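Local coordinates for protein putative alpha-galactosidase (Bacteroides fragilis, PDB 4NZJ) that probably hydrolyses terminal, non-reducing alpha-D-galactose residues from alpha-galactosides, as a member of glycosyl hydrolase family 27, at residues A[47-50]-A[51-54]; A[254-257]-A[258-261]. All coordinates share one frame; numbering follows the deposited sequence.

Contact 1 of 2, residues A[47-50]-A[51-54]; sequences KLPE and GLEL
Pro-49 and Leu-52 close a type II beta turn, in which Leu-52 N donates to Pro-49 O over 3.1 Å. Gly-51 takes the third position of the turn with a positive phi of 112°, a conformation that suits a residue without a CB, close to the carbonyl oxygen of Glu-50. Across the mouth of the turn a water lies within hydrogen-bonding distance of both Leu-48 O, 2.8 Å away, and Leu-52 O, linking the incoming backbone to the outgoing strand. The side chains then fill in beside this frame. Leu-48 has CG swung anti to its own nitrogen (chi1 -171°), which lays the isobutyl group against the strand that follows. Its CD2 does most of the touching: it lies against the backbone, 3.6 Å from Glu-53 CA, and meets Leu-54 CB at 4.1 Å. The turn belongs to the Ig-like N-terminal domain, where it carries the chain from strand 42-46 of one sheet into strand 52-55, an outermost strand of the other. Leu-48 and Leu-52 cross at about a right angle, the CG of the former 4.0 Å from the CB of the latter. Pro-49 brings its ring up more loosely, CD standing 4.4 Å from Leu-52 CD1. Ile-61 of strand 60-64 touches all three leucines, while Val-73 of strand 69-79, in the first sheet, packs on Leu-48 and Pro-49. Glu-53 of the edge strand is joined to Ser-62 by backbone hydrogen bonding, and Gly-51, just before the strand, to Val-64.

Contact 2 of 2, residues A[254-257]-A[258-261]; sequences CEWG and QREP
Glu-255 folds back on itself, with chi1 at 59° placing CG between the backbone nitrogen and carbonyl carbon and chi2 bending the chain again, while Arg-259, bent at chi2 and chi3, runs past it in the opposite direction. The carboxylate and guanidinium planes stand nearly perpendicular, 89° apart. Glu-255 OE1 accepts Arg-259 NE on its anti lone pair (2.7 Å, a salt bridge) and Arg-259 N on its syn lone pair (2.9 Å). Arg-259 NH2 reaches the backbone instead, bonding Glu-255 O at 3.0 Å in the carbonyl plane. The arginine thus grips side chain and main chain of one residue side-on, across a type I' turn from Glu-255 to Gln-258 whose own closing bond is weak. A type I turn from Gly-257 to Glu-260 overlaps it, and a water bridges Gly-257 O to Glu-260 N. Pro-261 CG sits 3.1 Å from Glu-255 OE2. At the NH2 end of the guanidinium, Trp-256 CE3 comes 3.8 Å from Arg-259 NH2, and Gln-258 OE1 lies at the edge of the indole. This double turn follows strand 250-254 at the C-terminal end of the barrel strands. Helix 228-243 lends Tyr-235 to Glu-255 and Ala-231 to Arg-259, Val-226 O takes Arg-259 NH1, and Trp-256 packs on Asp-220 of strand 216-220 and Arg-274 of strand 272-274.

In the fold
Contact 1 and contact 2 are both tight turns, but they belong to different domains and do not touch: their centres are 39 Å apart and their nearest atoms about 29 Å. The 47-54 turn lies at the surface of the Ig-like domain, its centre about 26 Å from the centre of the chain. Residues 254-261 form a partly buried loop of the catalytic barrel, on the C-terminal side of its strands, where TIM-barrel enzymes place their active sites. A bound glycerol, probably from the crystallisation liquor, lies about 6 Å from the side chain of Trp-256, consistent with a pocket there. Contact 1 is therefore remote from that region.

Contact 1 of 2, residues A[47-50]-A[51-54]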
ATOM      1  N   LYS A  47      15.736  -7.969 -22.025  1.00 34.73           N
ATOM      2  CA  LYS A  47      15.236  -9.248 -21.520  1.00 35.62           C
ATOM      3  C   LYS A  47      13.799  -9.167 -21.010  1.00 32.85           C
ATOM      4  O   LYS A  47      13.421  -9.883 -20.078  1.00 32.62           O
ATOM      5  CB  LYS A  47      16.166  -9.817 -20.434  1.00 37.65           C
ATOM      6  CG  LYS A  47      17.626  -9.947 -20.853  1.00 40.64           C
ATOM      7  CD  LYS A  47      17.808 -10.955 -21.976  1.00 43.25           C
ATOM      8  N   LEU A  48      12.989  -8.296 -21.616  1.00 31.34           N
ATOM      9  CA  LEU A  48      11.565  -8.274 -21.314  1.00 30.45           C
ATOM     10  C   LEU A  48      10.977  -9.562 -21.887  1.00 30.28           C
ATOM     11  O   LEU A  48      11.139  -9.829 -23.073  1.00 30.32           O
ATOM     12  CB  LEU A  48      10.875  -7.052 -21.922  1.00 30.64           C
ATOM     13  CG  LEU A  48       9.427  -6.841 -21.473  1.00 30.34           C
ATOM     14  CD1 LEU A  48       9.353  -6.478 -19.997  1.00 29.20           C
ATOM     15  CD2 LEU A  48       8.759  -5.769 -22.321  1.00 31.25           C
ATOM     16  N   PRO A  49      10.308 -10.367 -21.047  1.00 30.21           N
ATOM     17  CA  PRO A  49       9.886 -11.681 -21.529  1.00 31.09           C
ATOM     18  C   PRO A  49       8.800 -11.644 -22.600  1.00 29.61           C
ATOM     19  O   PRO A  49       8.001 -10.706 -22.656  1.00 28.40           O
ATOM     20  CB  PRO A  49       9.341 -12.370 -20.271  1.00 31.18           C
ATOM     21  CG  PRO A  49       9.854 -11.588 -19.122  1.00 31.75           C
ATOM     22  CD  PRO A  49      10.029 -10.189 -19.613  1.00 30.12           C
ATOM     23  N   GLU A  50       8.787 -12.681 -23.427  1.00 29.97           N
ATOM     24  CA  GLU A  50       7.750 -12.878 -24.425  1.00 30.72           C
ATOM     25  C   GLU A  50       6.387 -12.866 -23.745  1.00 28.27           C
ATOM     26  O   GLU A  50       6.192 -13.516 -22.716  1.00 29.88           O
ATOM     27  CB  GLU A  50       7.975 -14.210 -25.139  1.00 33.43           C
ATOM     28  CG  GLU A  50       6.905 -14.602 -26.140  1.00 35.86           C
ATOM     29  CD  GLU A  50       7.235 -15.911 -26.839  1.00 39.49           C
ATOM     30  OE1 GLU A  50       8.421 -16.150 -27.141  1.00 43.24           O
ATOM     31  OE2 GLU A  50       6.311 -16.706 -27.081  1.00 41.56           O
ATOM     32  N   GLY A  51       5.449 -12.124 -24.324  1.00 26.06           N
ATOM     33  CA  GLY A  51       4.138 -11.921 -23.726  1.00 24.71           C
ATOM     34  C   GLY A  51       3.937 -10.483 -23.288  1.00 23.69           C
ATOM     35  O   GLY A  51       2.803 -10.006 -23.215  1.00 22.38           O
ATOM     36  N   LEU A  52       5.042  -9.795 -22.996  1.00 23.98           N
ATOM     37  CA  LEU A  52       5.002  -8.415 -22.533  1.00 23.79           C
ATOM     38  C   LEU A  52       5.660  -7.480 -23.532  1.00 24.55           C
ATOM     39  O   LEU A  52       6.530  -7.883 -24.302  1.00 24.82           O
ATOM     40  CB  LEU A  52       5.701  -8.273 -21.179  1.00 24.35           C
ATOM     41  CG  LEU A  52       5.132  -9.116 -20.035  1.00 23.95           C
ATOM     42  CD1 LEU A  52       5.918  -8.874 -18.755  1.00 24.26           C
ATOM     43  CD2 LEU A  52       3.654  -8.820 -19.821  1.00 23.96           C
ATOM     44  N   GLU A  53       5.219  -6.228 -23.501  1.00 25.06           N
ATOM     45  CA  GLU A  53       5.808  -5.170 -24.303  1.00 27.48           C
ATOM     46  C   GLU A  53       5.862  -3.892 -23.479  1.00 26.00           C
ATOM     47  O   GLU A  53       4.997  -3.657 -22.635  1.00 25.01           O
ATOM     48  CB  GLU A  53       4.985  -4.933 -25.564  1.00 31.96           C
ATOM     49  CG  GLU A  53       5.682  -4.060 -26.587  1.00 38.42           C
ATOM     50  CD  GLU A  53       4.884  -3.923 -27.865  1.00 44.92           C
ATOM     51  OE1 GLU A  53       3.724  -3.458 -27.794  1.00 53.30           O
ATOM     52  OE2 GLU A  53       5.417  -4.281 -28.933  1.00 44.68           O
ATOM     53  N   LEU A  54       6.888  -3.085 -23.736  1.00 27.26           N
ATOM     54  CA  LEU A  54       7.070  -1.805 -23.070  1.00 26.67           C
ATOM     55  C   LEU A  54       6.828  -0.678 -24.060  1.00 27.07           C
ATOM     56  O   LEU A  54       7.436  -0.635 -25.126  1.00 27.72           O
ATOM     57  CB  LEU A  54       8.487  -1.706 -22.500  1.00 27.53           C
ATOM     58  CG  LEU A  54       8.952  -0.347 -21.960  1.00 28.40           C
ATOM     59  CD1 LEU A  54       8.044   0.155 -20.850  1.00 27.50           C
ATOM     60  CD2 LEU A  54      10.392  -0.457 -21.473  1.00 29.86           C
TER
HETATM   61  O   HOH W   1       9.056  -9.087 -24.858  1.00 29.59           O

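Contact 2 of 2, residues A[254-257]-A[258-261]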
ATOM      1  N   CYS A 254     -11.445  -7.682   5.070  1.00 17.28           N
ATOM      2  CA  CYS A 254     -11.807  -6.645   6.021  0.90 18.24           C
ATOM      3  C   CYS A 254     -12.868  -7.138   7.001  1.00 18.19           C
ATOM      4  O   CYS A 254     -14.072  -6.990   6.763  1.00 18.92           O
ATOM      5  CB  CYS A 254     -12.288  -5.401   5.269  0.90 20.53           C
ATOM      6  SG  CYS A 254     -12.737  -4.025   6.334  0.90 26.05           S
ATOM      7  N   GLU A 255     -12.413  -7.750   8.095  1.00 17.66           N
ATOM      8  CA  GLU A 255     -13.307  -8.154   9.184  1.00 17.22           C
ATOM      9  C   GLU A 255     -12.820  -7.581  10.531  1.00 17.04           C
ATOM     10  O   GLU A 255     -13.156  -8.092  11.604  1.00 17.86           O
ATOM     11  CB  GLU A 255     -13.541  -9.683   9.194  1.00 18.87           C
ATOM     12  CG  GLU A 255     -12.311 -10.575   9.336  1.00 19.52           C
ATOM     13  CD  GLU A 255     -11.646 -10.454  10.685  1.00 19.19           C
ATOM     14  OE1 GLU A 255     -12.145 -11.059  11.664  1.00 20.94           O
ATOM     15  OE2 GLU A 255     -10.627  -9.736  10.776  1.00 18.68           O
ATOM     16  N   TRP A 256     -12.034  -6.508  10.435  1.00 17.39           N
ATOM     17  CA  TRP A 256     -11.657  -5.628  11.555  1.00 17.79           C
ATOM     18  C   TRP A 256     -10.800  -6.289  12.630  1.00 18.01           C
ATOM     19  O   TRP A 256     -10.716  -5.786  13.750  1.00 19.07           O
ATOM     20  CB  TRP A 256     -12.886  -4.973  12.186  1.00 20.77           C
ATOM     21  CG  TRP A 256     -13.910  -4.628  11.185  1.00 23.90           C
ATOM     22  CD1 TRP A 256     -13.827  -3.673  10.217  1.00 25.53           C
ATOM     23  CD2 TRP A 256     -15.177  -5.264  11.023  1.00 24.59           C
ATOM     24  NE1 TRP A 256     -14.981  -3.671   9.460  1.00 26.42           N
ATOM     25  CE2 TRP A 256     -15.825  -4.637   9.939  1.00 26.66           C
ATOM     26  CE3 TRP A 256     -15.836  -6.297  11.701  1.00 26.27           C
ATOM     27  CZ2 TRP A 256     -17.100  -5.013   9.514  1.00 26.93           C
ATOM     28  CZ3 TRP A 256     -17.102  -6.668  11.278  1.00 27.90           C
ATOM     29  CH2 TRP A 256     -17.719  -6.026  10.195  1.00 28.63           C
ATOM     30  N   GLY A 257     -10.143  -7.388  12.273  1.00 17.52           N
ATOM     31  CA  GLY A 257      -9.228  -8.076  13.173  1.00 18.63           C
ATOM     32  C   GLY A 257      -9.885  -8.859  14.292  1.00 20.50           C
ATOM     33  O   GLY A 257      -9.212  -9.256  15.236  1.00 23.74           O
ATOM     34  N   GLN A 258     -11.185  -9.105  14.195  1.00 18.84           N
ATOM     35  CA  GLN A 258     -11.920  -9.678  15.315  1.00 19.63           C
ATOM     36  C   GLN A 258     -11.716 -11.187  15.465  1.00 18.85           C
ATOM     37  O   GLN A 258     -11.839 -11.712  16.568  1.00 20.81           O
ATOM     38  CB  GLN A 258     -13.403  -9.348  15.190  1.00 21.21           C
ATOM     39  CG  GLN A 258     -13.649  -7.844  15.193  1.00 23.26           C
ATOM     40  CD  GLN A 258     -15.095  -7.481  15.424  1.00 26.60           C
ATOM     41  OE1 GLN A 258     -15.994  -8.266  15.150  1.00 30.18           O
ATOM     42  NE2 GLN A 258     -15.325  -6.280  15.943  1.00 31.61           N
ATOM     43  N   ARG A 259     -11.391 -11.862  14.363  1.00 18.58           N
ATOM     44  CA  ARG A 259     -11.218 -13.313  14.356  1.00 19.38           C
ATOM     45  C   ARG A 259      -9.767 -13.750  14.082  1.00 19.27           C
ATOM     46  O   ARG A 259      -9.535 -14.820  13.520  1.00 20.77           O
ATOM     47  CB  ARG A 259     -12.168 -13.928  13.319  1.00 20.50           C
ATOM     48  CG  ARG A 259     -13.641 -13.885  13.715  1.00 21.67           C
ATOM     49  CD  ARG A 259     -14.550 -13.600  12.530  1.00 21.94           C
ATOM     50  NE  ARG A 259     -14.563 -12.173  12.234  1.00 21.80           N
ATOM     51  CZ  ARG A 259     -15.496 -11.306  12.624  1.00 22.58           C
ATOM     52  NH1 ARG A 259     -16.561 -11.693  13.318  1.00 22.80           N
ATOM     53  NH2 ARG A 259     -15.357 -10.024  12.310  1.00 21.77           N
ATOM     54  N   GLU A 260      -8.800 -12.935  14.491  1.00 20.17           N
ATOM     55  CA  GLU A 260      -7.377 -13.216  14.241  1.00 19.94           C
ATOM     56  C   GLU A 260      -7.107 -13.565  12.770  1.00 19.20           C
ATOM     57  O   GLU A 260      -6.570 -14.631  12.469  1.00 20.27           O
ATOM     58  CB  GLU A 260      -6.880 -14.374  15.120  1.00 21.80           C
ATOM     59  CG  GLU A 260      -7.089 -14.230  16.619  1.00 23.75           C
ATOM     60  CD  GLU A 260      -6.468 -15.391  17.388  1.00 25.53           C
ATOM     61  OE1 GLU A 260      -6.938 -16.538  17.248  1.00 28.05           O
ATOM     62  OE2 GLU A 260      -5.495 -15.160  18.127  1.00 29.10           O
ATOM     63  N   PRO A 261      -7.477 -12.672  11.843  1.00 18.05           N
ATOM     64  CA  PRO A 261      -7.288 -12.948  10.411  1.00 17.47           C
ATOM     65  C   PRO A 261      -5.833 -13.207  10.020  1.00 18.18           C
ATOM     66  O   PRO A 261      -5.564 -13.862   9.010  1.00 19.41           O
ATOM     67  CB  PRO A 261      -7.803 -11.667   9.743  1.00 17.59           C
ATOM     68  CG  PRO A 261      -7.608 -10.618  10.785  1.00 18.13           C
ATOM     69  CD  PRO A 261      -7.970 -11.301  12.063  1.00 18.94           C
TER
HETATM   70  O   HOH W   2     -12.543  -4.495  15.642  1.00 34.09           O
HETATM   71  O   HOH W   3      -8.671 -11.259  16.764  1.00 35.42           O